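Local coordinates for protein NAD(P)H-flavin oxidoreductase (Agrobacterium tumefaciens str. C58, PDB 2FRE) that binds flavin mononucleotide and probably uses it to pass electrons from NAD(P)H to an acceptor, as in nitroreductase-family flavoenzymes, at residues V184-A187 / D188-F191. Numbering follows the deposited sequence.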
ATOM      1  N   VAL A 184      10.949 -13.425   3.066  1.00 23.95           N
ATOM      2  CA  VAL A 184      11.782 -14.206   2.171  1.00 24.57           C
ATOM      3  C   VAL A 184      12.928 -13.322   1.680  1.00 23.96           C
ATOM      4  O   VAL A 184      12.814 -12.089   1.715  1.00 24.00           O
ATOM      5  CB  VAL A 184      10.968 -14.763   0.966  1.00 24.30           C
ATOM      6  CG1 VAL A 184       9.794 -15.579   1.463  1.00 25.91           C
ATOM      7  CG2 VAL A 184      10.499 -13.652   0.036  1.00 25.75           C
ATOM      8  N   PRO A 185      14.034 -13.936   1.233  1.00 24.61           N
ATOM      9  CA  PRO A 185      15.097 -13.173   0.565  1.00 24.78           C
ATOM     10  C   PRO A 185      14.562 -12.292  -0.579  1.00 24.44           C
ATOM     11  O   PRO A 185      13.662 -12.708  -1.318  1.00 24.34           O
ATOM     12  CB  PRO A 185      16.016 -14.275   0.018  1.00 24.88           C
ATOM     13  CG  PRO A 185      15.835 -15.386   0.922  1.00 25.68           C
ATOM     14  CD  PRO A 185      14.384 -15.363   1.326  1.00 24.67           C
ATOM     15  N   LEU A 186      15.094 -11.072  -0.693  1.00 24.39           N
ATOM     16  CA  LEU A 186      14.711 -10.145  -1.750  1.00 24.94           C
ATOM     17  C   LEU A 186      14.756 -10.827  -3.114  1.00 24.84           C
ATOM     18  O   LEU A 186      13.857 -10.673  -3.904  1.00 25.09           O
ATOM     19  CB  LEU A 186      15.599  -8.890  -1.742  1.00 24.24           C
ATOM     20  CG  LEU A 186      15.231  -7.831  -2.797  1.00 25.31           C
ATOM     21  CD1 LEU A 186      13.757  -7.471  -2.721  1.00 26.23           C
ATOM     22  CD2 LEU A 186      16.097  -6.584  -2.668  1.00 25.35           C
ATOM     23  N   ALA A 187      15.792 -11.621  -3.365  1.00 25.05           N
ATOM     24  CA  ALA A 187      15.927 -12.304  -4.647  1.00 25.71           C
ATOM     25  C   ALA A 187      14.789 -13.278  -4.969  1.00 25.52           C
ATOM     26  O   ALA A 187      14.582 -13.601  -6.131  1.00 26.64           O
ATOM     27  CB  ALA A 187      17.258 -13.009  -4.727  1.00 26.44           C
ATOM     28  N   ASP A 188      14.019 -13.695  -3.969  1.00 24.92           N
ATOM     29  CA  ASP A 188      12.881 -14.558  -4.213  1.00 25.26           C
ATOM     30  C   ASP A 188      11.665 -13.798  -4.752  1.00 25.02           C
ATOM     31  O   ASP A 188      10.679 -14.419  -5.150  1.00 25.05           O
ATOM     32  CB  ASP A 188      12.479 -15.313  -2.941  1.00 25.11           C
ATOM     33  CG  ASP A 188      13.502 -16.349  -2.519  1.00 27.54           C
ATOM     34  OD1 ASP A 188      14.561 -16.451  -3.152  1.00 31.41           O
ATOM     35  OD2 ASP A 188      13.219 -17.060  -1.546  1.00 28.80           O
ATOM     36  N   VAL A 189      11.706 -12.475  -4.734  1.00 25.03           N
ATOM     37  CA  VAL A 189      10.561 -11.690  -5.198  1.00 25.63           C
ATOM     38  C   VAL A 189      10.910 -10.589  -6.201  1.00 25.85           C
ATOM     39  O   VAL A 189      10.002 -10.023  -6.803  1.00 26.00           O
ATOM     40  CB  VAL A 189       9.741 -11.054  -4.043  1.00 25.41           C
ATOM     41  CG1 VAL A 189       9.213 -12.127  -3.089  1.00 26.74           C
ATOM     42  CG2 VAL A 189      10.536  -9.984  -3.282  1.00 26.51           C
ATOM     43  N   ALA A 190      12.190 -10.273  -6.363  1.00 25.67           N
ATOM     44  CA  ALA A 190      12.614  -9.199  -7.261  1.00 25.98           C
ATOM     45  C   ALA A 190      13.510  -9.801  -8.334  1.00 26.30           C
ATOM     46  O   ALA A 190      14.576 -10.367  -8.021  1.00 27.12           O
ATOM     47  CB  ALA A 190      13.380  -8.131  -6.493  1.00 26.25           C
ATOM     48  N   PHE A 191      13.064  -9.689  -9.580  1.00 26.10           N
ATOM     49  CA  PHE A 191      13.696 -10.325 -10.724  1.00 25.93           C
ATOM     50  C   PHE A 191      14.081  -9.279 -11.779  1.00 26.07           C
ATOM     51  O   PHE A 191      13.260  -8.453 -12.187  1.00 24.56           O
ATOM     52  CB  PHE A 191      12.739 -11.342 -11.365  1.00 26.34           C
ATOM     53  CG  PHE A 191      12.028 -12.239 -10.377  1.00 26.24           C
ATOM     54  CD1 PHE A 191      12.738 -12.905  -9.381  1.00 25.87           C
ATOM     55  CD2 PHE A 191      10.652 -12.403 -10.429  1.00 25.19           C
ATOM     56  CE1 PHE A 191      12.095 -13.728  -8.478  1.00 25.34           C
ATOM     57  CE2 PHE A 191       9.999 -13.201  -9.512  1.00 26.64           C
ATOM     58  CZ  PHE A 191      10.730 -13.872  -8.529  1.00 25.65           C
TER
HETATM   59  O   HOH W   1      16.306 -12.675  -8.387  1.00 29.25           O
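Leu186 and Ala190 meet on one flank of a tight turn, Leu186 CD1 lying 3.8 Å from Ala190 CB, while Val189 CG2 reaches the same Leu186 CD1, and the Leu186 and Val189 side chains cross at about a right angle. A chi1 of -178° puts CG of Leu186 beside its carbonyl carbon, and this carries CD1 forward to Ala190 CB. The other branch of Val189 serves the turn's start: Val184 CG2 touches Val189 CG1 at 3.7 Å. Inside, the carbonyl oxygen of Leu186 is gripped twice, by Val189 N at 2.9 Å from above the carbonyl plane and by Ala190 N at 3.0 Å nearly in line with the C=O bond. Pro185 O takes Asp188 N at 2.9 Å, and the Asp188 carboxylate leans back over the proline ring, OD2 3.5 Å from Pro185 CD. At the polar edge one water donates to both Ala187 O and Ala190 O, and Ala187 O also faces the Phe191 ring edge, 3.4 Å from CE1. Two overlapping type I turns thus deliver the C-terminal extension into strand 190-192, which pairs in parallel with a strand of the second subunit, consistent with the intertwined nitroreductase-family dimer.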